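Local coordinates for benzoylformate decarboxylase (PDB 4Q9D), which belongs to the thiamine-pyrophosphate-dependent enzyme family and carries a bound magnesium ion in a four-chain assembly, at residues Leu207-Arg213 and Asp238-Phe242; Val86-Ala91 and Ala399-Gly403; Arg345-Ile349 and Asn358-Val363; Asp370-Met376 and Thr392-Phe398; Lys5-Thr11 and Asp165-Ala170. All coordinates share one frame; numbering follows the deposited sequence.

Contact 1: residues Leu207-Arg213 and Asp238-Phe242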
# COMPACT_ATOMS: atom_id res chain seq x y z
N LEU B 207 4.68 -21.18 -28.27
CA LEU B 207 5.47 -19.97 -28.41
C LEU B 207 4.53 -18.79 -28.19
O LEU B 207 3.65 -18.50 -29.01
CB LEU B 207 6.13 -19.87 -29.80
CG LEU B 207 7.22 -20.93 -30.13
CD1 LEU B 207 7.70 -20.83 -31.59
CD2 LEU B 207 8.42 -20.83 -29.18
N GLY B 208 4.74 -18.10 -27.07
CA GLY B 208 3.87 -17.01 -26.65
C GLY B 208 4.45 -15.64 -26.95
O GLY B 208 5.52 -15.51 -27.57
N PRO B 209 3.74 -14.59 -26.52
CA PRO B 209 4.08 -13.20 -26.85
C PRO B 209 5.51 -12.75 -26.47
O PRO B 209 6.00 -11.82 -27.10
CB PRO B 209 3.07 -12.39 -26.04
CG PRO B 209 1.86 -13.32 -25.89
CD PRO B 209 2.47 -14.71 -25.77
N GLU B 210 6.16 -13.36 -25.46
CA GLU B 210 7.50 -12.90 -25.09
C GLU B 210 8.46 -13.10 -26.23
O GLU B 210 9.49 -12.42 -26.32
CB GLU B 210 8.04 -13.63 -23.87
CG GLU B 210 7.31 -13.35 -22.57
CD GLU B 210 8.02 -14.01 -21.40
OE1 GLU B 210 7.44 -14.93 -20.80
OE2 GLU B 210 9.16 -13.64 -21.10
N VAL B 211 8.15 -14.06 -27.10
CA VAL B 211 9.08 -14.41 -28.18
C VAL B 211 9.17 -13.28 -29.18
O VAL B 211 10.26 -12.82 -29.52
CB VAL B 211 8.71 -15.78 -28.83
CG1 VAL B 211 9.58 -16.09 -30.03
CG2 VAL B 211 8.87 -16.88 -27.79
N ASP B 212 8.02 -12.79 -29.63
CA ASP B 212 8.01 -11.65 -30.54
C ASP B 212 8.62 -10.40 -29.86
O ASP B 212 9.38 -9.67 -30.48
CB ASP B 212 6.58 -11.35 -31.04
CG ASP B 212 6.57 -10.50 -32.30
OD1 ASP B 212 7.41 -10.76 -33.19
OD2 ASP B 212 5.75 -9.55 -32.40
N ARG B 213 8.31 -10.17 -28.58
CA ARG B 213 8.85 -8.99 -27.89
C ARG B 213 10.36 -9.07 -27.72
O ARG B 213 11.02 -8.05 -27.68
CB ARG B 213 8.15 -8.74 -26.55
CG ARG B 213 6.69 -8.41 -26.71
CD ARG B 213 6.07 -7.81 -25.43
NE ARG B 213 4.75 -7.22 -25.73
CZ ARG B 213 3.60 -7.74 -25.31
NH1 ARG B 213 3.57 -8.84 -24.57
NH2 ARG B 213 2.45 -7.15 -25.64
N ASP B 238 -1.55 -11.08 -27.09
CA ASP B 238 -1.33 -9.66 -27.33
C ASP B 238 -0.20 -9.48 -28.36
O ASP B 238 -0.03 -8.40 -28.89
CB ASP B 238 -1.02 -8.87 -26.03
CG ASP B 238 -0.06 -9.61 -25.08
OD1 ASP B 238 -0.12 -10.86 -24.99
OD2 ASP B 238 0.74 -8.93 -24.40
N ARG B 239 0.57 -10.54 -28.61
CA ARG B 239 1.54 -10.58 -29.71
C ARG B 239 1.50 -11.97 -30.33
O ARG B 239 1.08 -12.94 -29.67
CB ARG B 239 2.98 -10.26 -29.25
CG ARG B 239 3.12 -8.90 -28.54
CD ARG B 239 3.15 -7.72 -29.52
NE ARG B 239 4.37 -7.82 -30.31
CZ ARG B 239 5.46 -7.08 -30.14
NH1 ARG B 239 5.50 -6.09 -29.23
NH2 ARG B 239 6.50 -7.30 -30.93
N MET B 240 1.90 -12.06 -31.59
CA MET B 240 2.08 -13.37 -32.25
C MET B 240 3.52 -13.56 -32.65
O MET B 240 4.12 -12.66 -33.24
CB MET B 240 1.15 -13.50 -33.44
CG MET B 240 -0.23 -13.92 -32.93
SD MET B 240 -1.35 -14.22 -34.24
CE MET B 240 -2.97 -13.86 -33.56
N SER B 241 4.07 -14.72 -32.32
CA SER B 241 5.52 -14.91 -32.27
C SER B 241 6.00 -16.00 -33.23
O SER B 241 7.19 -16.31 -33.28
CB SER B 241 5.93 -15.28 -30.83
OG SER B 241 5.62 -14.25 -29.89
N PHE B 242 5.08 -16.61 -33.98
CA PHE B 242 5.42 -17.72 -34.88
C PHE B 242 4.50 -17.65 -36.09
O PHE B 242 3.29 -17.48 -35.93
CB PHE B 242 5.22 -19.04 -34.13
CG PHE B 242 5.60 -20.29 -34.92
CD1 PHE B 242 6.93 -20.68 -35.05
CD2 PHE B 242 4.61 -21.10 -35.50
CE1 PHE B 242 7.28 -21.83 -35.74
CE2 PHE B 242 4.96 -22.25 -36.19
CZ PHE B 242 6.29 -22.61 -36.32
O HOH W 1 2.79 -16.93 -31.02
O HOH W 2 3.18 -9.68 -32.57

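Contact 2: residues Val86-Ala91 and Ala399-Gly403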
# COMPACT_ATOMS: atom_id res chain seq x y z
N VAL B 86 -2.51 -0.86 -16.48
CA VAL B 86 -2.63 -2.31 -16.30
C VAL B 86 -2.22 -3.04 -17.58
O VAL B 86 -1.41 -3.96 -17.55
CB VAL B 86 -4.09 -2.70 -15.95
CG1 VAL B 86 -4.26 -4.27 -15.79
CG2 VAL B 86 -4.53 -1.99 -14.69
N ALA B 87 -2.74 -2.58 -18.72
CA ALA B 87 -2.37 -3.16 -20.02
C ALA B 87 -0.86 -3.12 -20.29
O ALA B 87 -0.28 -4.10 -20.73
CB ALA B 87 -3.15 -2.48 -21.16
N ALA B 88 -0.23 -1.97 -20.04
CA ALA B 88 1.21 -1.82 -20.25
C ALA B 88 1.98 -2.75 -19.31
O ALA B 88 3.00 -3.34 -19.66
CB ALA B 88 1.64 -0.34 -20.03
N TYR B 89 1.51 -2.82 -18.07
CA TYR B 89 2.16 -3.66 -17.09
C TYR B 89 2.06 -5.15 -17.52
O TYR B 89 3.05 -5.89 -17.49
CB TYR B 89 1.52 -3.45 -15.72
CG TYR B 89 2.22 -4.27 -14.64
CD1 TYR B 89 3.22 -3.71 -13.86
CD2 TYR B 89 1.87 -5.61 -14.41
CE1 TYR B 89 3.85 -4.44 -12.87
CE2 TYR B 89 2.51 -6.35 -13.42
CZ TYR B 89 3.50 -5.77 -12.66
OH TYR B 89 4.14 -6.49 -11.67
N ARG B 90 0.86 -5.59 -17.93
CA ARG B 90 0.69 -6.98 -18.40
C ARG B 90 1.50 -7.29 -19.68
O ARG B 90 1.94 -8.41 -19.88
CB ARG B 90 -0.79 -7.30 -18.65
CG ARG B 90 -1.69 -7.27 -17.40
CD ARG B 90 -1.31 -8.32 -16.40
NE ARG B 90 -2.43 -8.67 -15.51
CZ ARG B 90 -2.33 -9.54 -14.50
NH1 ARG B 90 -1.16 -10.13 -14.22
NH2 ARG B 90 -3.38 -9.80 -13.74
N ALA B 91 1.70 -6.29 -20.54
CA ALA B 91 2.53 -6.45 -21.75
C ALA B 91 4.04 -6.37 -21.51
O ALA B 91 4.84 -6.48 -22.47
CB ALA B 91 2.13 -5.40 -22.83
N ALA B 399 -2.44 -6.70 -29.64
CA ALA B 399 -3.71 -6.54 -28.94
C ALA B 399 -3.44 -6.19 -27.48
O ALA B 399 -2.31 -6.35 -26.98
CB ALA B 399 -4.55 -7.81 -29.03
N THR B 400 -4.48 -5.72 -26.80
CA THR B 400 -4.41 -5.32 -25.40
C THR B 400 -3.63 -6.31 -24.54
O THR B 400 -3.90 -7.53 -24.60
CB THR B 400 -5.80 -5.13 -24.79
OG1 THR B 400 -5.65 -4.97 -23.37
CG2 THR B 400 -6.71 -6.36 -25.09
N GLY B 401 -2.67 -5.80 -23.77
CA GLY B 401 -1.88 -6.61 -22.84
C GLY B 401 -2.74 -7.25 -21.76
O GLY B 401 -2.48 -8.37 -21.31
N SER B 402 -3.79 -6.54 -21.35
CA SER B 402 -4.56 -6.98 -20.19
C SER B 402 -5.90 -7.64 -20.54
O SER B 402 -6.50 -8.30 -19.69
CB SER B 402 -4.87 -5.79 -19.30
OG SER B 402 -5.67 -4.86 -20.02
N GLY B 403 -6.39 -7.45 -21.76
CA GLY B 403 -7.77 -7.81 -22.08
C GLY B 403 -8.71 -6.61 -21.93
O GLY B 403 -9.84 -6.64 -22.40
O HOH W 3 -0.53 -3.59 -23.52

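Contact 3: residues Arg345-Ile349 and Asn358-Val363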
# COMPACT_ATOMS: atom_id res chain seq x y z
N ARG B 345 -12.55 -22.19 -43.82
CA ARG B 345 -12.89 -21.03 -44.63
C ARG B 345 -14.10 -21.34 -45.51
O ARG B 345 -14.19 -22.41 -46.13
CB ARG B 345 -11.75 -20.59 -45.55
CG ARG B 345 -10.47 -20.19 -44.88
CD ARG B 345 -9.42 -19.72 -45.88
NE ARG B 345 -8.51 -18.74 -45.28
CZ ARG B 345 -7.18 -18.88 -45.14
NH1 ARG B 345 -6.56 -19.97 -45.59
NH2 ARG B 345 -6.47 -17.91 -44.55
N HIS B 346 -15.03 -20.40 -45.56
CA HIS B 346 -16.05 -20.37 -46.59
C HIS B 346 -16.36 -18.90 -46.81
O HIS B 346 -16.31 -18.09 -45.88
CB HIS B 346 -17.29 -21.14 -46.15
CG HIS B 346 -18.15 -20.39 -45.18
ND1 HIS B 346 -19.19 -19.58 -45.59
CD2 HIS B 346 -18.13 -20.32 -43.83
CE1 HIS B 346 -19.77 -19.04 -44.53
NE2 HIS B 346 -19.15 -19.48 -43.45
N SER B 347 -16.67 -18.53 -48.05
CA SER B 347 -16.78 -17.13 -48.41
C SER B 347 -18.20 -16.58 -48.32
O SER B 347 -19.15 -17.23 -48.76
CB SER B 347 -16.27 -16.92 -49.83
OG SER B 347 -16.54 -15.59 -50.20
N ASP B 348 -18.34 -15.38 -47.76
CA ASP B 348 -19.62 -14.66 -47.79
C ASP B 348 -19.52 -13.42 -48.68
O ASP B 348 -20.27 -12.47 -48.53
CB ASP B 348 -20.03 -14.23 -46.39
CG ASP B 348 -20.49 -15.39 -45.54
OD1 ASP B 348 -21.15 -16.29 -46.10
OD2 ASP B 348 -20.20 -15.39 -44.32
N ILE B 349 -18.57 -13.43 -49.60
CA ILE B 349 -18.46 -12.38 -50.61
C ILE B 349 -19.13 -12.88 -51.89
O ILE B 349 -18.92 -14.04 -52.26
CB ILE B 349 -16.99 -12.13 -50.96
CG1 ILE B 349 -16.25 -11.52 -49.77
CG2 ILE B 349 -16.83 -11.29 -52.24
CD1 ILE B 349 -14.79 -11.24 -50.09
N ASN B 358 -17.39 -12.63 -41.06
CA ASN B 358 -16.66 -13.47 -42.00
C ASN B 358 -16.44 -12.77 -43.35
O ASN B 358 -15.34 -12.81 -43.92
CB ASN B 358 -17.39 -14.82 -42.15
CG ASN B 358 -16.65 -15.78 -43.05
OD1 ASN B 358 -15.51 -16.16 -42.77
ND2 ASN B 358 -17.28 -16.18 -44.16
N ALA B 359 -17.48 -12.10 -43.86
CA ALA B 359 -17.35 -11.30 -45.08
C ALA B 359 -16.31 -10.20 -44.91
O ALA B 359 -15.48 -9.99 -45.78
CB ALA B 359 -18.69 -10.67 -45.46
N VAL B 360 -16.38 -9.48 -43.79
CA VAL B 360 -15.50 -8.34 -43.54
C VAL B 360 -14.04 -8.75 -43.56
O VAL B 360 -13.22 -8.09 -44.19
CB VAL B 360 -15.77 -7.67 -42.14
CG1 VAL B 360 -14.73 -6.58 -41.86
CG2 VAL B 360 -17.17 -7.12 -42.08
N TYR B 361 -13.70 -9.82 -42.83
CA TYR B 361 -12.30 -10.23 -42.74
C TYR B 361 -11.76 -10.81 -44.05
O TYR B 361 -10.58 -10.65 -44.35
CB TYR B 361 -12.06 -11.19 -41.58
CG TYR B 361 -11.95 -10.47 -40.24
CD1 TYR B 361 -10.71 -10.16 -39.69
CD2 TYR B 361 -13.10 -10.08 -39.55
CE1 TYR B 361 -10.62 -9.47 -38.46
CE2 TYR B 361 -13.02 -9.40 -38.34
CZ TYR B 361 -11.78 -9.10 -37.79
OH TYR B 361 -11.74 -8.45 -36.58
N GLU B 362 -12.62 -11.44 -44.85
CA GLU B 362 -12.15 -11.96 -46.14
C GLU B 362 -11.84 -10.82 -47.06
O GLU B 362 -10.80 -10.80 -47.70
CB GLU B 362 -13.15 -12.89 -46.83
CG GLU B 362 -12.54 -13.41 -48.16
CD GLU B 362 -13.47 -14.31 -48.95
OE1 GLU B 362 -14.65 -14.49 -48.55
OE2 GLU B 362 -13.00 -14.82 -49.99
N VAL B 363 -12.73 -9.83 -47.12
CA VAL B 363 -12.41 -8.62 -47.88
C VAL B 363 -11.09 -7.99 -47.43
O VAL B 363 -10.27 -7.57 -48.24
CB VAL B 363 -13.51 -7.56 -47.80
CG1 VAL B 363 -13.05 -6.29 -48.50
CG2 VAL B 363 -14.81 -8.10 -48.41
O HOH W 4 -15.08 -18.91 -42.99
O HOH W 5 -16.28 -14.19 -46.47

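Contact 4: residues Asp370-Met376 and Thr392-Phe398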
# COMPACT_ATOMS: atom_id res chain seq x y z
N ASP B 370 0.90 -7.08 -47.56
CA ASP B 370 1.58 -8.18 -46.93
C ASP B 370 2.38 -7.75 -45.67
O ASP B 370 2.47 -8.50 -44.70
CB ASP B 370 2.45 -8.91 -47.97
CG ASP B 370 3.14 -10.14 -47.40
OD1 ASP B 370 4.39 -10.13 -47.30
OD2 ASP B 370 2.43 -11.12 -47.05
N ASP B 371 2.94 -6.54 -45.68
CA ASP B 371 3.77 -6.06 -44.57
C ASP B 371 2.99 -5.17 -43.59
O ASP B 371 3.60 -4.53 -42.75
CB ASP B 371 4.98 -5.27 -45.09
CG ASP B 371 4.56 -4.03 -45.88
OD1 ASP B 371 3.35 -3.90 -46.18
OD2 ASP B 371 5.44 -3.20 -46.22
N ALA B 372 1.67 -5.12 -43.70
CA ALA B 372 0.87 -4.32 -42.78
C ALA B 372 0.90 -4.88 -41.35
O ALA B 372 1.05 -6.08 -41.14
CB ALA B 372 -0.58 -4.21 -43.28
N ALA B 373 0.75 -4.00 -40.37
CA ALA B 373 0.56 -4.45 -38.98
C ALA B 373 -0.93 -4.55 -38.71
O ALA B 373 -1.73 -3.73 -39.20
CB ALA B 373 1.22 -3.48 -38.00
N VAL B 374 -1.33 -5.55 -37.95
CA VAL B 374 -2.72 -5.67 -37.58
C VAL B 374 -2.87 -5.36 -36.09
O VAL B 374 -2.11 -5.90 -35.27
CB VAL B 374 -3.25 -7.10 -37.88
CG1 VAL B 374 -4.63 -7.33 -37.21
CG2 VAL B 374 -3.36 -7.31 -39.40
N VAL B 375 -3.82 -4.48 -35.73
CA VAL B 375 -4.19 -4.26 -34.32
C VAL B 375 -5.60 -4.81 -34.11
O VAL B 375 -6.49 -4.49 -34.89
CB VAL B 375 -4.15 -2.76 -33.93
CG1 VAL B 375 -4.65 -2.57 -32.50
CG2 VAL B 375 -2.74 -2.22 -34.06
N MET B 376 -5.80 -5.63 -33.08
CA MET B 376 -7.07 -6.33 -32.92
C MET B 376 -7.76 -5.93 -31.63
O MET B 376 -7.16 -5.99 -30.56
CB MET B 376 -6.83 -7.85 -32.87
CG MET B 376 -8.12 -8.66 -32.51
SD MET B 376 -9.35 -8.54 -33.87
CE MET B 376 -10.31 -10.04 -33.56
N THR B 392 2.11 -13.43 -40.46
CA THR B 392 3.20 -14.12 -41.14
C THR B 392 4.52 -13.35 -41.01
O THR B 392 5.52 -13.80 -41.49
CB THR B 392 2.86 -14.33 -42.65
OG1 THR B 392 2.58 -13.07 -43.25
CG2 THR B 392 1.62 -15.21 -42.79
N HIS B 393 4.50 -12.19 -40.34
CA HIS B 393 5.73 -11.44 -40.09
C HIS B 393 5.90 -11.11 -38.60
O HIS B 393 4.91 -10.98 -37.87
CB HIS B 393 5.73 -10.14 -40.90
CG HIS B 393 5.77 -10.35 -42.39
ND1 HIS B 393 4.78 -11.02 -43.08
CD2 HIS B 393 6.67 -9.96 -43.32
CE1 HIS B 393 5.08 -11.04 -44.36
NE2 HIS B 393 6.22 -10.40 -44.54
N PRO B 394 7.15 -10.94 -38.15
CA PRO B 394 7.33 -10.53 -36.75
C PRO B 394 6.81 -9.12 -36.49
O PRO B 394 6.69 -8.31 -37.42
CB PRO B 394 8.85 -10.62 -36.54
CG PRO B 394 9.42 -10.40 -37.93
CD PRO B 394 8.43 -11.07 -38.88
N ALA B 395 6.49 -8.83 -35.24
CA ALA B 395 6.07 -7.49 -34.83
C ALA B 395 4.96 -6.93 -35.71
O ALA B 395 4.98 -5.76 -36.07
CB ALA B 395 7.28 -6.53 -34.78
N SER B 396 3.96 -7.76 -36.05
CA SER B 396 2.95 -7.32 -36.99
C SER B 396 1.55 -7.61 -36.51
O SER B 396 0.59 -7.52 -37.28
CB SER B 396 3.17 -7.97 -38.37
OG SER B 396 4.43 -7.56 -38.89
N PHE B 397 1.45 -7.97 -35.24
CA PHE B 397 0.16 -8.20 -34.60
C PHE B 397 0.24 -7.63 -33.19
O PHE B 397 1.22 -7.90 -32.47
CB PHE B 397 -0.19 -9.68 -34.49
CG PHE B 397 -1.49 -9.92 -33.80
CD1 PHE B 397 -2.68 -9.92 -34.52
CD2 PHE B 397 -1.54 -10.08 -32.42
CE1 PHE B 397 -3.92 -10.09 -33.87
CE2 PHE B 397 -2.75 -10.26 -31.77
CZ PHE B 397 -3.95 -10.27 -32.50
N PHE B 398 -0.78 -6.87 -32.79
CA PHE B 398 -0.85 -6.31 -31.43
C PHE B 398 -2.28 -6.31 -30.90
O PHE B 398 -3.22 -5.98 -31.62
CB PHE B 398 -0.35 -4.86 -31.42
CG PHE B 398 1.04 -4.69 -31.98
CD1 PHE B 398 2.16 -4.64 -31.14
CD2 PHE B 398 1.23 -4.56 -33.36
CE1 PHE B 398 3.45 -4.48 -31.66
CE2 PHE B 398 2.53 -4.39 -33.89
CZ PHE B 398 3.64 -4.35 -33.04
O HOH W 6 6.21 -8.34 -47.19
O HOH W 7 5.03 -5.51 -40.81

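Contact 5: residues Lys5-Thr11 and Asp165-Ala170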
# COMPACT_ATOMS: atom_id res chain seq x y z
N LYS B 5 23.32 25.51 -14.75
CA LYS B 5 22.38 24.50 -15.23
C LYS B 5 21.36 24.19 -14.13
O LYS B 5 21.71 24.07 -12.96
CB LYS B 5 23.12 23.22 -15.58
CG LYS B 5 24.24 23.41 -16.56
CD LYS B 5 23.71 23.76 -17.91
CE LYS B 5 24.64 23.25 -19.01
NZ LYS B 5 24.35 23.89 -20.31
N THR B 6 20.10 24.09 -14.52
CA THR B 6 19.05 23.68 -13.59
C THR B 6 18.80 22.18 -13.71
O THR B 6 19.25 21.51 -14.64
CB THR B 6 17.76 24.41 -13.93
OG1 THR B 6 17.40 24.06 -15.27
CG2 THR B 6 17.97 25.97 -13.84
N VAL B 7 18.05 21.65 -12.75
CA VAL B 7 17.57 20.29 -12.83
C VAL B 7 16.89 20.01 -14.19
O VAL B 7 17.09 18.95 -14.79
CB VAL B 7 16.60 20.01 -11.66
CG1 VAL B 7 15.75 18.74 -11.93
CG2 VAL B 7 17.40 19.88 -10.33
N HIS B 8 16.13 20.98 -14.69
CA HIS B 8 15.48 20.90 -16.00
C HIS B 8 16.51 20.70 -17.12
O HIS B 8 16.36 19.81 -17.96
CB HIS B 8 14.64 22.18 -16.21
CG HIS B 8 13.74 22.15 -17.41
ND1 HIS B 8 14.21 22.31 -18.70
CD2 HIS B 8 12.39 22.01 -17.51
CE1 HIS B 8 13.19 22.29 -19.54
NE2 HIS B 8 12.08 22.10 -18.85
N ASP B 9 17.56 21.53 -17.14
CA ASP B 9 18.62 21.42 -18.16
C ASP B 9 19.24 20.04 -18.20
O ASP B 9 19.32 19.41 -19.27
CB ASP B 9 19.77 22.43 -17.90
CG ASP B 9 19.34 23.88 -18.05
OD1 ASP B 9 18.50 24.18 -18.92
OD2 ASP B 9 19.84 24.72 -17.27
N VAL B 10 19.74 19.60 -17.06
CA VAL B 10 20.49 18.36 -17.06
C VAL B 10 19.57 17.13 -17.23
O VAL B 10 20.03 16.08 -17.69
CB VAL B 10 21.43 18.24 -15.82
CG1 VAL B 10 22.25 19.54 -15.63
CG2 VAL B 10 20.65 17.94 -14.57
N THR B 11 18.30 17.24 -16.86
CA THR B 11 17.41 16.07 -16.99
C THR B 11 17.10 15.83 -18.48
O THR B 11 17.22 14.72 -18.97
CB THR B 11 16.09 16.23 -16.23
OG1 THR B 11 16.36 16.36 -14.83
CG2 THR B 11 15.19 15.00 -16.43
N ASP B 165 10.75 21.60 -8.46
CA ASP B 165 12.06 20.96 -8.55
C ASP B 165 12.84 21.41 -9.79
O ASP B 165 14.07 21.50 -9.77
CB ASP B 165 11.94 19.41 -8.55
CG ASP B 165 11.66 18.83 -7.15
OD1 ASP B 165 11.53 19.62 -6.18
OD2 ASP B 165 11.56 17.59 -7.01
N TRP B 166 12.13 21.66 -10.88
CA TRP B 166 12.74 21.74 -12.20
C TRP B 166 13.66 22.97 -12.33
O TRP B 166 14.63 22.94 -13.07
CB TRP B 166 11.63 21.78 -13.27
CG TRP B 166 10.92 20.44 -13.38
CD1 TRP B 166 9.68 20.13 -12.91
CD2 TRP B 166 11.47 19.23 -13.92
NE1 TRP B 166 9.40 18.81 -13.16
CE2 TRP B 166 10.48 18.23 -13.77
CE3 TRP B 166 12.69 18.90 -14.52
CZ2 TRP B 166 10.67 16.93 -14.23
CZ3 TRP B 166 12.88 17.60 -14.95
CH2 TRP B 166 11.87 16.62 -14.80
N ASP B 167 13.31 24.04 -11.63
CA ASP B 167 14.08 25.28 -11.70
C ASP B 167 15.22 25.35 -10.68
O ASP B 167 15.94 26.33 -10.65
CB ASP B 167 13.16 26.50 -11.58
CG ASP B 167 12.27 26.65 -12.81
OD1 ASP B 167 12.72 26.17 -13.89
OD2 ASP B 167 11.15 27.20 -12.70
N LYS B 168 15.41 24.31 -9.89
CA LYS B 168 16.52 24.32 -8.94
C LYS B 168 17.88 24.11 -9.64
O LYS B 168 17.96 23.46 -10.67
CB LYS B 168 16.26 23.30 -7.83
CG LYS B 168 14.94 23.59 -7.07
CD LYS B 168 15.11 24.88 -6.25
CE LYS B 168 13.97 25.09 -5.27
NZ LYS B 168 12.75 25.48 -5.99
N PRO B 169 18.96 24.66 -9.06
CA PRO B 169 20.30 24.41 -9.63
C PRO B 169 20.60 22.91 -9.64
O PRO B 169 20.37 22.26 -8.62
CB PRO B 169 21.25 25.12 -8.64
CG PRO B 169 20.41 26.21 -8.03
CD PRO B 169 18.98 25.62 -7.95
N ALA B 170 21.10 22.37 -10.75
CA ALA B 170 21.51 20.97 -10.78
C ALA B 170 22.81 20.77 -10.00
O ALA B 170 23.59 21.70 -9.86
CB ALA B 170 21.72 20.53 -12.21
O HOH W 8 24.05 24.52 -11.40

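Contact 1: residues Leu207-Arg213 and Asp238-Phe242
Pro209 CA lies 4.6 Å from Arg239 CA and Asp212 CA 4.5 Å from Ser241 CA, so the irregular loop 238-242 runs alongside the short helix 209-213 that follows strand 203-207. Ser241 OG donates to Gly208 O (2.6 Å) from above the carbonyl plane, Val211 N using the opposite face, and Ser241 OG accepts from Asp212 N at 2.8 Å. Arg239, bent at chi2 (-79°) and chi3, grips Asp212 OD2 side-on through NE and NH2, the latter at 2.8 Å, with guanidinium and carboxylate planes 84° apart. Arg213, extended from CG to NE, grips Asp238 OD2 end-on through NH1 and NH2, while Arg239 CG covers the centre of one face of the Arg213 guanidinium. Gln62 OE1 bonds to both arginines, which would ease their closeness. Leu207 CD1 meets Phe242 CD1 at 3.5 Å. Around this buried contact of the Rossmann-like central domain, Leu207 and Val211 rest on helix 318-328, Phe242 on helix 217-227, and Arg239 and Met240 on strand 397-399.

Contact 2: residues Val86-Ala91 and Ala399-Gly403
Ser402 lays its CB against Ala87 CA at 3.7 Å and Val86 CG1 at 3.9 Å, while its OG comes 3.6 Å from Ala87 CB. That hydroxyl stands between the backbone N and the carbonyl carbon (chi1 62°), turned to the methyl of Ala87, and is hydrogen-bonded to Gly404 N. Gly401, having no side chain, brings its CA to 3.6 Å from Ala87 O. Arg90 contributes only its root here: CB lies 3.3 Å from Gly401 O and CG over Ser402, and the bend at chi2 carries the guanidinium away to a salt bridge with Asp110 of the second subunit. Thr400 OG1 accepts from Ser402 N, an ST turn, and is itself hydrogen-bonded to Gly404 O. Helix 82-90 of the N-terminal thiamine-pyrophosphate domain is thus packed on the loop following strand 397-399 of the C-terminal one. No direct hydrogen bond crosses between the segments; a water joins Ala87 O and Gly401 N weakly at each end, so close van der Waals fit does most of the holding.

Contact 3: residues Arg345-Ile349 and Asn358-Val363
Asp348 CA comes 4.9 Å from Ala359 CA as the irregular chain 345-349 passes beside the first turns of helix 357-367. Asn358 ND2 spends both its N-H bonds across the contact, donating nearly straight to His346 O (2.7 Å, 170°) and to Asp348 OD2 at 3.0 Å, from above a carboxylate whose plane stands 87° from the amide. Asp348 OD2 is also hydrogen-bonded to Thr356 OG1. Asn358 ND2 lies over one face of the His346 ring. As Asn358 OD1 bonds to Trp388 NE1, the amide is fixed from both ends. One turn along, Glu362 is extended, CG anti to the backbone N (chi1 -179°), and Glu362 OE1 takes Ser347 OG on its syn lone pair at 2.7 Å. Ser347 OG in turn accepts from Ile349 N, an ST turn. A water ties Asp348 N to Asn358 O and Glu362 OE1. Ile349 CD1 covers Glu362 CD and touches Val363 CG2 at 3.6 Å. Helix 382-388 flanks Glu362 through Trp388, and helix 506-518 packs on Ala359 and Val363.

Contact 4: residues Asp370-Met376 and Thr392-Phe398
Val374 and Val375 pair in parallel with Phe397 and Phe398, joining the two strands of a beta-alpha-beta unit (strand 373-377, helix 382-388, strand 397-399) in the thiamine-pyrophosphate-binding fold. Strand 397-399 is the outermost of this parallel sheet within the chain, and strand 428-433 bonds to 373-377 from its other side. The link begins with Val374 N donating to Ser396 O (2.8 Å, 172°). Val374 O then accepts from Phe398 N at 3.0 Å, and Met376 N donates to Phe398 O, also at 3.0 Å; Phe397 CA adds a CA-H...O contact to Val374 O at 3.3 Å. Side chains alternate across the sheet. Val374 and Phe397 face Leu385 of the crossover helix, and the Phe397 ring reaches along to touch Met376 CB with CZ at 3.8 Å. On the other face Val375 and Phe398 pack against Ile415 of helix 408-421, with Ala373 CB at the edge of the Phe398 ring. Ahead of the strands the chains separate, and a water spans Asp371 O and Ser396 OG. Where they are farthest apart, Thr392 OG1 bonds His393 ND1 in the ring plane. Asp370 CG, swung away from its own amide nitrogen (chi1 -176°), carries the carboxylate to that ring, turned 75° from it; Asp370 OD1 comes 3.2 Å from His393 CE1, and a water donates to that same OD1 at 2.6 Å.

Contact 5: residues Lys5-Thr11 and Asp165-Ala170
Val7 N donates to Lys168 O at 2.8 Å and His8 N to Trp166 O at 3.0 Å. Just before them Ala170 N returns a bond to Lys5 O (2.9 Å). Two carbonyls of the loop 165-170 thereby satisfy amides in the first turn of helix 7-18. Side chains fill in around these bonds. The indole of Trp166 meets Thr11 CB edge-on, CZ3 at 3.7 Å, and its CE3 comes 4.0 Å from Val7 CG1; Ala170 CB nestles against Val10 CG1 at 3.6 Å. Thr6 and Asp9 form a capping box at this helix start: Thr6, with its hydroxyl tucked over its own backbone (chi1 60°), accepts from Asp9 N, and Asp9 OD2 takes Thr6 N at 2.8 Å. Thr11 OG1 donates to Val7 O, which also receives Thr11 N from the opposite face. On the loop side, a type I turn runs from Asp165 to Lys168, with the Trp166 carbonyl inside it and that of Lys168 at its end. Farther out, Asp165 is salt-bridged to Arg104 and Asp167 to Arg36, the Trp166 ring meets that of Phe34, and Val7 packs on Val138, and Val10 and Thr11 on Pro139, of helix 138-150.

From the N terminus, contact 5 opens first and closes at 165-170, drawing the start of helix 7-18 onto the loop after strand 157-162. Contact 2 opens within that span, at 86-91, and closes only at 399-403, so the two cross; it binds the N-terminal to the C-terminal thiamine-pyrophosphate domain. Contacts 1, 3 and 4 follow in series within its long loop: the first in the central domain, the second on helix 357-367, the third on the next strands. Contact 1 touches contact 2 through Asp238 and Ala399, and contact 4 through Asp212 and Ala395; Tyr361 meets Met376 between contacts 3 and 4. Contact 5 stands apart, its centre about 58 Å from that of contact 3.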